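Local structure of TIGR00725 family protein (Thermotoga maritima, 1RCU) at residues 24-29 against 59-64; 144-149 against 175-180. The protein is of unknown function but belongs to the SLOG group of Rossmann-like proteins, and so may bind a nucleotide-related ligand. All coordinates share one frame; numbering follows the deposited sequence.

Contact 1 of 2, residues 24-29 against 59-64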
ATOM      1  N   LYS A  24      -9.663  22.861  -9.409  1.00 59.67           N
ATOM      2  CA  LYS A  24     -10.284  21.614  -9.854  1.00 54.74           C
ATOM      3  C   LYS A  24      -9.230  20.660 -10.416  1.00 49.96           C
ATOM      4  O   LYS A  24      -8.431  21.029 -11.280  1.00 47.65           O
ATOM      5  CB  LYS A  24     -11.333  21.886 -10.930  1.00 55.81           C
ATOM      6  CG  LYS A  24     -12.380  20.795 -11.041  1.00 56.58           C
ATOM      7  CD  LYS A  24     -13.552  21.260 -11.888  1.00 57.51           C
ATOM      8  CE  LYS A  24     -14.886  20.965 -11.221  1.00 57.66           C
ATOM      9  NZ  LYS A  24     -16.017  21.567 -11.990  1.00 59.01           N
ATOM     10  N   LYS A  25      -9.246  19.427  -9.926  1.00 44.64           N
ATOM     11  CA  LYS A  25      -8.283  18.426 -10.343  1.00 39.83           C
ATOM     12  C   LYS A  25      -8.823  17.377 -11.313  1.00 36.67           C
ATOM     13  O   LYS A  25      -9.788  16.678 -11.000  1.00 36.20           O
ATOM     14  CB  LYS A  25      -7.742  17.688  -9.119  1.00 39.16           C
ATOM     15  CG  LYS A  25      -6.818  18.458  -8.211  1.00 39.81           C
ATOM     16  CD  LYS A  25      -6.285  17.496  -7.158  1.00 43.17           C
ATOM     17  CE  LYS A  25      -5.368  18.166  -6.134  1.00 45.39           C
ATOM     18  NZ  LYS A  25      -4.774  17.196  -5.148  1.00 45.44           N
ATOM     19  N   VAL A  26      -8.208  17.255 -12.487  1.00 31.91           N
ATOM     20  CA  VAL A  26      -8.649  16.214 -13.403  1.00 29.19           C
ATOM     21  C   VAL A  26      -7.504  15.234 -13.630  1.00 27.20           C
ATOM     22  O   VAL A  26      -6.345  15.618 -13.842  1.00 25.87           O
ATOM     23  CB  VAL A  26      -9.171  16.759 -14.774  1.00 28.91           C
ATOM     24  CG1 VAL A  26      -9.811  18.115 -14.582  1.00 27.47           C
ATOM     25  CG2 VAL A  26      -8.070  16.796 -15.808  1.00 30.71           C
ATOM     26  N   VAL A  27      -7.843  13.959 -13.535  1.00 23.88           N
ATOM     27  CA  VAL A  27      -6.891  12.888 -13.726  1.00 22.97           C
ATOM     28  C   VAL A  27      -7.110  12.348 -15.142  1.00 22.97           C
ATOM     29  O   VAL A  27      -8.251  12.123 -15.546  1.00 22.62           O
ATOM     30  CB  VAL A  27      -7.143  11.767 -12.669  1.00 22.52           C
ATOM     31  CG1 VAL A  27      -6.546  10.454 -13.130  1.00 20.57           C
ATOM     32  CG2 VAL A  27      -6.555  12.175 -11.308  1.00 20.81           C
ATOM     33  N   VAL A  28      -6.032  12.192 -15.910  1.00 21.64           N
ATOM     34  CA  VAL A  28      -6.158  11.644 -17.253  1.00 22.12           C
ATOM     35  C   VAL A  28      -5.351  10.356 -17.306  1.00 20.57           C
ATOM     36  O   VAL A  28      -4.215  10.295 -16.829  1.00 20.22           O
ATOM     37  CB  VAL A  28      -5.682  12.639 -18.381  1.00 23.71           C
ATOM     38  CG1 VAL A  28      -6.327  14.010 -18.183  1.00 23.03           C
ATOM     39  CG2 VAL A  28      -4.178  12.755 -18.394  1.00 27.94           C
ATOM     40  N   VAL A  29      -5.967   9.318 -17.862  1.00 19.53           N
ATOM     41  CA  VAL A  29      -5.341   8.011 -17.987  1.00 18.01           C
ATOM     42  C   VAL A  29      -5.391   7.551 -19.447  1.00 19.45           C
ATOM     43  O   VAL A  29      -6.243   7.989 -20.216  1.00 19.56           O
ATOM     44  CB  VAL A  29      -6.061   6.967 -17.081  1.00 14.34           C
ATOM     45  CG1 VAL A  29      -6.027   7.425 -15.633  1.00 10.61           C
ATOM     46  CG2 VAL A  29      -7.484   6.783 -17.531  1.00  8.87           C
ATOM     47  N   TYR A  59      -7.306  24.013 -14.850  1.00 30.34           N
ATOM     48  CA  TYR A  59      -7.403  22.776 -14.074  1.00 30.13           C
ATOM     49  C   TYR A  59      -6.010  22.235 -13.727  1.00 29.31           C
ATOM     50  O   TYR A  59      -5.060  22.388 -14.501  1.00 28.33           O
ATOM     51  CB  TYR A  59      -8.162  21.678 -14.851  1.00 30.39           C
ATOM     52  CG  TYR A  59      -9.575  22.029 -15.252  1.00 31.86           C
ATOM     53  CD1 TYR A  59     -10.530  22.368 -14.294  1.00 32.57           C
ATOM     54  CD2 TYR A  59      -9.958  22.026 -16.594  1.00 33.16           C
ATOM     55  CE1 TYR A  59     -11.835  22.704 -14.659  1.00 32.96           C
ATOM     56  CE2 TYR A  59     -11.270  22.356 -16.977  1.00 34.32           C
ATOM     57  CZ  TYR A  59     -12.201  22.694 -16.003  1.00 33.81           C
ATOM     58  OH  TYR A  59     -13.486  23.020 -16.383  1.00 33.49           O
ATOM     59  N   LEU A  60      -5.907  21.598 -12.564  1.00 27.32           N
ATOM     60  CA  LEU A  60      -4.661  20.989 -12.120  1.00 26.46           C
ATOM     61  C   LEU A  60      -4.680  19.551 -12.662  1.00 25.49           C
ATOM     62  O   LEU A  60      -5.579  18.783 -12.330  1.00 24.45           O
ATOM     63  CB  LEU A  60      -4.593  20.996 -10.589  1.00 27.16           C
ATOM     64  CG  LEU A  60      -3.330  20.413  -9.977  1.00 31.20           C
ATOM     65  CD1 LEU A  60      -2.103  21.072 -10.592  1.00 32.87           C
ATOM     66  CD2 LEU A  60      -3.378  20.622  -8.481  1.00 33.59           C
ATOM     67  N   VAL A  61      -3.696  19.192 -13.489  1.00 24.53           N
ATOM     68  CA  VAL A  61      -3.674  17.861 -14.089  1.00 23.12           C
ATOM     69  C   VAL A  61      -2.786  16.807 -13.421  1.00 23.77           C
ATOM     70  O   VAL A  61      -1.638  17.065 -13.062  1.00 23.58           O
ATOM     71  CB  VAL A  61      -3.319  17.958 -15.603  1.00 22.33           C
ATOM     72  CG1 VAL A  61      -3.432  16.583 -16.270  1.00 19.64           C
ATOM     73  CG2 VAL A  61      -4.269  18.951 -16.298  1.00 17.84           C
ATOM     74  N   PHE A  62      -3.353  15.617 -13.241  1.00 24.78           N
ATOM     75  CA  PHE A  62      -2.652  14.468 -12.648  1.00 24.58           C
ATOM     76  C   PHE A  62      -2.686  13.290 -13.614  1.00 24.07           C
ATOM     77  O   PHE A  62      -3.685  13.081 -14.304  1.00 22.80           O
ATOM     78  CB  PHE A  62      -3.343  13.978 -11.371  1.00 25.82           C
ATOM     79  CG  PHE A  62      -3.079  14.809 -10.173  1.00 26.79           C
ATOM     80  CD1 PHE A  62      -3.633  16.074 -10.060  1.00 29.17           C
ATOM     81  CD2 PHE A  62      -2.272  14.327  -9.149  1.00 29.86           C
ATOM     82  CE1 PHE A  62      -3.396  16.855  -8.937  1.00 29.33           C
ATOM     83  CE2 PHE A  62      -2.018  15.099  -8.005  1.00 30.59           C
ATOM     84  CZ  PHE A  62      -2.580  16.368  -7.900  1.00 30.26           C
ATOM     85  N   ASN A  63      -1.605  12.517 -13.636  1.00 23.33           N
ATOM     86  CA  ASN A  63      -1.528  11.329 -14.470  1.00 23.00           C
ATOM     87  C   ASN A  63      -0.483  10.353 -13.931  1.00 23.20           C
ATOM     88  O   ASN A  63       0.291  10.696 -13.037  1.00 23.58           O
ATOM     89  CB  ASN A  63      -1.226  11.705 -15.933  1.00 23.07           C
ATOM     90  CG  ASN A  63       0.090  12.427 -16.102  1.00 22.14           C
ATOM     91  OD1 ASN A  63       1.139  11.945 -15.677  1.00 26.42           O
ATOM     92  ND2 ASN A  63       0.046  13.584 -16.739  1.00 18.45           N
ATOM     93  N   GLY A  64      -0.476   9.142 -14.484  1.00 24.73           N
ATOM     94  CA  GLY A  64       0.450   8.100 -14.068  1.00 24.16           C
ATOM     95  C   GLY A  64       1.929   8.363 -14.293  1.00 26.46           C
ATOM     96  O   GLY A  64       2.743   7.472 -14.070  1.00 25.64           O
TER
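K25 and F62 are two places out of step on neighbouring parallel strands, yet their side chains meet on one face of the sheet. With CG anti to the carbonyl carbon (chi1 -71°) and the rest extended, the lysine passes obliquely by the ring. K25 CB lies 4.0 Å from L60 O; CG reaches F62 CE1 at 3.8 Å, and CD closes to 3.5 Å from the same carbon. K25 CE stays 3.7 Å from F62 CE1, with L60 CD2 alongside. K25 NZ ends 3.6 Å from F62 CZ, but its stronger hydrogen bond goes to A101 O of the second subunit, a weak one to N118 OD1. Replacing the lysine with alanine is likely to leave the A101 carbonyl without its donor and uncover one flank of the F62 ring. K24 CB sits at the edge of the Y59 ring, 3.5 Å from CD1. The backbone ladder alternates: L60 N to K24 O, V26 N to L60 O, F62 N to V26 O and V28 N to F62 O. V26 and V61, on the other face, pack under L54 of helix 44-56, the beta-alpha-beta crossover. The chemistry implies largely apolar packing, with the lysine ammonium reaching the second subunit.

Contact 2 of 2, residues 144-149 against 175-180; sequences PVILLR and EIHQAW
R149 and W180 meet with the arginine's CB over the centre of the indole six-membered ring, 3.3 Å from its centroid, a CH-pi contact. The chain then bends at chi2 and chi3, which brings the guanidinium back beside the indole, W180 CZ2 lying 3.7 Å above one of its faces toward the rim, the planes 40° apart. At the guanidinium edge lies Q178 OE1, accepting a hydrogen bond from R149 NE at 2.6 Å, 21° out of the guanidinium plane, and a weak one from NH2. Amide and guanidinium are nearly coplanar, 14° apart, while R149 NH1 turns to a salt bridge with D156. A further flat group, the H177 ring, has V145 O at its edge, where ND1 makes a weak bond at 3.5 Å; E175, two residues earlier, has CD over one face, toward the rim.

Mid-strand, the pattern is that of a Rossmann-like parallel sheet: strand 176-179 is outermost in this chain and follows strand 145-148 through a beta-alpha-beta crossover containing helix 153-157. V145 O also receives the backbone N of H177, so one oxygen takes a backbone bond and the weak ring bond of the same residue. L147 N then gives to H177 O at 2.8 Å, A179 N to L147 O, and R149 N to A179 O. One face carries V145, L147 and I176, whose CD1 touches V145 CB at 3.7 Å and whose CG2 touches L147 CG at the same distance. On the other, I146 CG2 reaches A179 CB at 4.0 Å, both beneath I188 of helix 182-190.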
ATOM      1  N   PRO A 144     -16.470  10.788 -11.329  1.00 21.25           N
ATOM      2  CA  PRO A 144     -17.044  10.781 -12.673  1.00 20.78           C
ATOM      3  C   PRO A 144     -15.933  10.574 -13.686  1.00 21.06           C
ATOM      4  O   PRO A 144     -14.834  11.120 -13.557  1.00 22.33           O
ATOM      5  CB  PRO A 144     -17.700  12.155 -12.786  1.00 20.01           C
ATOM      6  CG  PRO A 144     -16.895  12.988 -11.827  1.00 22.54           C
ATOM      7  CD  PRO A 144     -16.719  12.066 -10.653  1.00 18.99           C
ATOM      8  N   VAL A 145     -16.245   9.769 -14.688  1.00 21.11           N
ATOM      9  CA  VAL A 145     -15.327   9.431 -15.752  1.00 19.95           C
ATOM     10  C   VAL A 145     -15.885   9.942 -17.076  1.00 21.08           C
ATOM     11  O   VAL A 145     -17.093   9.844 -17.348  1.00 19.59           O
ATOM     12  CB  VAL A 145     -15.146   7.874 -15.879  1.00 19.41           C
ATOM     13  CG1 VAL A 145     -14.263   7.550 -17.083  1.00 17.36           C
ATOM     14  CG2 VAL A 145     -14.542   7.292 -14.594  1.00 17.38           C
ATOM     15  N   ILE A 146     -15.000  10.503 -17.889  1.00 21.29           N
ATOM     16  CA  ILE A 146     -15.380  10.966 -19.204  1.00 21.29           C
ATOM     17  C   ILE A 146     -14.517  10.187 -20.187  1.00 21.25           C
ATOM     18  O   ILE A 146     -13.295  10.320 -20.186  1.00 21.12           O
ATOM     19  CB  ILE A 146     -15.127  12.467 -19.381  1.00 22.81           C
ATOM     20  CG1 ILE A 146     -15.964  13.244 -18.359  1.00 20.76           C
ATOM     21  CG2 ILE A 146     -15.467  12.887 -20.836  1.00 21.95           C
ATOM     22  CD1 ILE A 146     -15.629  14.719 -18.292  1.00 20.66           C
ATOM     23  N   LEU A 147     -15.152   9.351 -21.002  1.00 20.82           N
ATOM     24  CA  LEU A 147     -14.426   8.552 -21.986  1.00 20.50           C
ATOM     25  C   LEU A 147     -14.307   9.407 -23.229  1.00 21.83           C
ATOM     26  O   LEU A 147     -15.304   9.973 -23.699  1.00 21.05           O
ATOM     27  CB  LEU A 147     -15.201   7.265 -22.342  1.00 20.85           C
ATOM     28  CG  LEU A 147     -15.743   6.326 -21.247  1.00 22.09           C
ATOM     29  CD1 LEU A 147     -16.555   5.188 -21.869  1.00 19.03           C
ATOM     30  CD2 LEU A 147     -14.591   5.749 -20.423  1.00 23.01           C
ATOM     31  N   LEU A 148     -13.095   9.534 -23.753  1.00 22.12           N
ATOM     32  CA  LEU A 148     -12.901  10.316 -24.965  1.00 22.70           C
ATOM     33  C   LEU A 148     -12.953   9.270 -26.077  1.00 22.49           C
ATOM     34  O   LEU A 148     -11.956   8.631 -26.394  1.00 21.65           O
ATOM     35  CB  LEU A 148     -11.545  11.029 -24.926  1.00 24.32           C
ATOM     36  CG  LEU A 148     -11.366  12.172 -25.926  1.00 28.11           C
ATOM     37  CD1 LEU A 148     -12.517  13.189 -25.823  1.00 28.74           C
ATOM     38  CD2 LEU A 148     -10.044  12.848 -25.657  1.00 28.63           C
ATOM     39  N   ARG A 149     -14.144   9.081 -26.627  1.00 22.16           N
ATOM     40  CA  ARG A 149     -14.392   8.089 -27.669  1.00 24.76           C
ATOM     41  C   ARG A 149     -13.624   8.277 -28.966  1.00 24.20           C
ATOM     42  O   ARG A 149     -13.163   9.369 -29.285  1.00 23.81           O
ATOM     43  CB  ARG A 149     -15.892   8.050 -27.959  1.00 24.95           C
ATOM     44  CG  ARG A 149     -16.693   7.961 -26.694  1.00 26.65           C
ATOM     45  CD  ARG A 149     -16.468   6.647 -25.994  1.00 27.54           C
ATOM     46  NE  ARG A 149     -17.582   5.770 -26.314  1.00 35.20           N
ATOM     47  CZ  ARG A 149     -17.650   5.015 -27.399  1.00 33.79           C
ATOM     48  NH1 ARG A 149     -16.659   5.002 -28.275  1.00 31.48           N
ATOM     49  NH2 ARG A 149     -18.740   4.321 -27.615  1.00 35.54           N
ATOM     50  N   GLU A 175     -21.963   8.251 -12.850  1.00 25.42           N
ATOM     51  CA  GLU A 175     -22.133   8.147 -14.296  1.00 26.69           C
ATOM     52  C   GLU A 175     -20.840   8.159 -15.111  1.00 27.06           C
ATOM     53  O   GLU A 175     -19.903   8.906 -14.824  1.00 26.42           O
ATOM     54  CB  GLU A 175     -23.050   9.266 -14.804  1.00 28.25           C
ATOM     55  CG  GLU A 175     -23.420   9.105 -16.278  1.00 31.24           C
ATOM     56  CD  GLU A 175     -24.209  10.278 -16.860  1.00 32.79           C
ATOM     57  OE1 GLU A 175     -24.925  10.955 -16.100  1.00 32.10           O
ATOM     58  OE2 GLU A 175     -24.128  10.507 -18.089  1.00 33.72           O
ATOM     59  N   ILE A 176     -20.793   7.316 -16.132  1.00 25.70           N
ATOM     60  CA  ILE A 176     -19.642   7.277 -17.011  1.00 25.26           C
ATOM     61  C   ILE A 176     -20.022   8.097 -18.237  1.00 26.63           C
ATOM     62  O   ILE A 176     -20.806   7.651 -19.069  1.00 28.55           O
ATOM     63  CB  ILE A 176     -19.329   5.856 -17.477  1.00 25.13           C
ATOM     64  CG1 ILE A 176     -19.066   4.945 -16.278  1.00 24.74           C
ATOM     65  CG2 ILE A 176     -18.132   5.880 -18.414  1.00 23.89           C
ATOM     66  CD1 ILE A 176     -17.882   5.357 -15.429  1.00 23.04           C
ATOM     67  N   HIS A 177     -19.482   9.303 -18.345  1.00 26.74           N
ATOM     68  CA  HIS A 177     -19.790  10.147 -19.490  1.00 24.16           C
ATOM     69  C   HIS A 177     -18.973   9.759 -20.729  1.00 23.88           C
ATOM     70  O   HIS A 177     -17.909   9.126 -20.639  1.00 22.56           O
ATOM     71  CB  HIS A 177     -19.527  11.617 -19.143  1.00 24.30           C
ATOM     72  CG  HIS A 177     -20.283  12.095 -17.941  1.00 24.46           C
ATOM     73  ND1 HIS A 177     -19.932  11.750 -16.655  1.00 24.82           N
ATOM     74  CD2 HIS A 177     -21.392  12.864 -17.837  1.00 23.39           C
ATOM     75  CE1 HIS A 177     -20.794  12.287 -15.809  1.00 25.41           C
ATOM     76  NE2 HIS A 177     -21.688  12.968 -16.503  1.00 24.10           N
ATOM     77  N   GLN A 178     -19.485  10.155 -21.888  1.00 24.46           N
ATOM     78  CA  GLN A 178     -18.841   9.906 -23.174  1.00 23.67           C
ATOM     79  C   GLN A 178     -18.762  11.229 -23.941  1.00 24.24           C
ATOM     80  O   GLN A 178     -19.698  12.034 -23.915  1.00 24.66           O
ATOM     81  CB  GLN A 178     -19.653   8.903 -23.998  1.00 23.67           C
ATOM     82  CG  GLN A 178     -19.654   7.520 -23.414  1.00 24.88           C
ATOM     83  CD  GLN A 178     -20.393   6.516 -24.281  1.00 25.86           C
ATOM     84  OE1 GLN A 178     -20.011   6.264 -25.431  1.00 27.03           O
ATOM     85  NE2 GLN A 178     -21.442   5.918 -23.731  1.00 22.84           N
ATOM     86  N   ALA A 179     -17.636  11.452 -24.610  1.00 24.38           N
ATOM     87  CA  ALA A 179     -17.412  12.650 -25.414  1.00 25.52           C
ATOM     88  C   ALA A 179     -16.624  12.231 -26.645  1.00 26.27           C
ATOM     89  O   ALA A 179     -15.787  11.339 -26.572  1.00 27.15           O
ATOM     90  CB  ALA A 179     -16.623  13.697 -24.603  1.00 25.17           C
ATOM     91  N   TRP A 180     -16.894  12.862 -27.779  1.00 28.09           N
ATOM     92  CA  TRP A 180     -16.180  12.510 -29.001  1.00 28.86           C
ATOM     93  C   TRP A 180     -15.227  13.599 -29.423  1.00 29.19           C
ATOM     94  O   TRP A 180     -14.674  13.560 -30.514  1.00 31.22           O
ATOM     95  CB  TRP A 180     -17.162  12.240 -30.136  1.00 28.10           C
ATOM     96  CG  TRP A 180     -17.978  11.028 -29.889  1.00 29.82           C
ATOM     97  CD1 TRP A 180     -19.097  10.927 -29.101  1.00 29.41           C
ATOM     98  CD2 TRP A 180     -17.714   9.719 -30.381  1.00 29.31           C
ATOM     99  NE1 TRP A 180     -19.542   9.621 -29.075  1.00 31.66           N
ATOM    100  CE2 TRP A 180     -18.706   8.862 -29.856  1.00 30.34           C
ATOM    101  CE3 TRP A 180     -16.724   9.180 -31.215  1.00 33.34           C
ATOM    102  CZ2 TRP A 180     -18.739   7.499 -30.145  1.00 33.19           C
ATOM    103  CZ3 TRP A 180     -16.754   7.810 -31.505  1.00 34.20           C
ATOM    104  CH2 TRP A 180     -17.754   6.990 -30.970  1.00 33.85           C
TER

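In the fold
Contacts 1 and 2 illustrate how one parallel sheet repeats a joint under different conditions. Each pairs consecutive strands of a beta-alpha-beta unit, and their centres lie about 15 Å apart, with strand 121-125 between them, hydrogen-bonded to 25-30 on one side and to 145-148 on the other. Contact 1 is buried, near the middle of the chain; contact 2, at an outer strand, is only partly so. Helix 182-190 touches both, through Y59 in the first and I146, H177 and A179 in the second. Across contact 1 the side chains meet by apolar packing, the K25 ammonium reaching another subunit, whereas contact 2 adds side-chain hydrogen bonds and an arginine-indole contact, with no other subunit touching it.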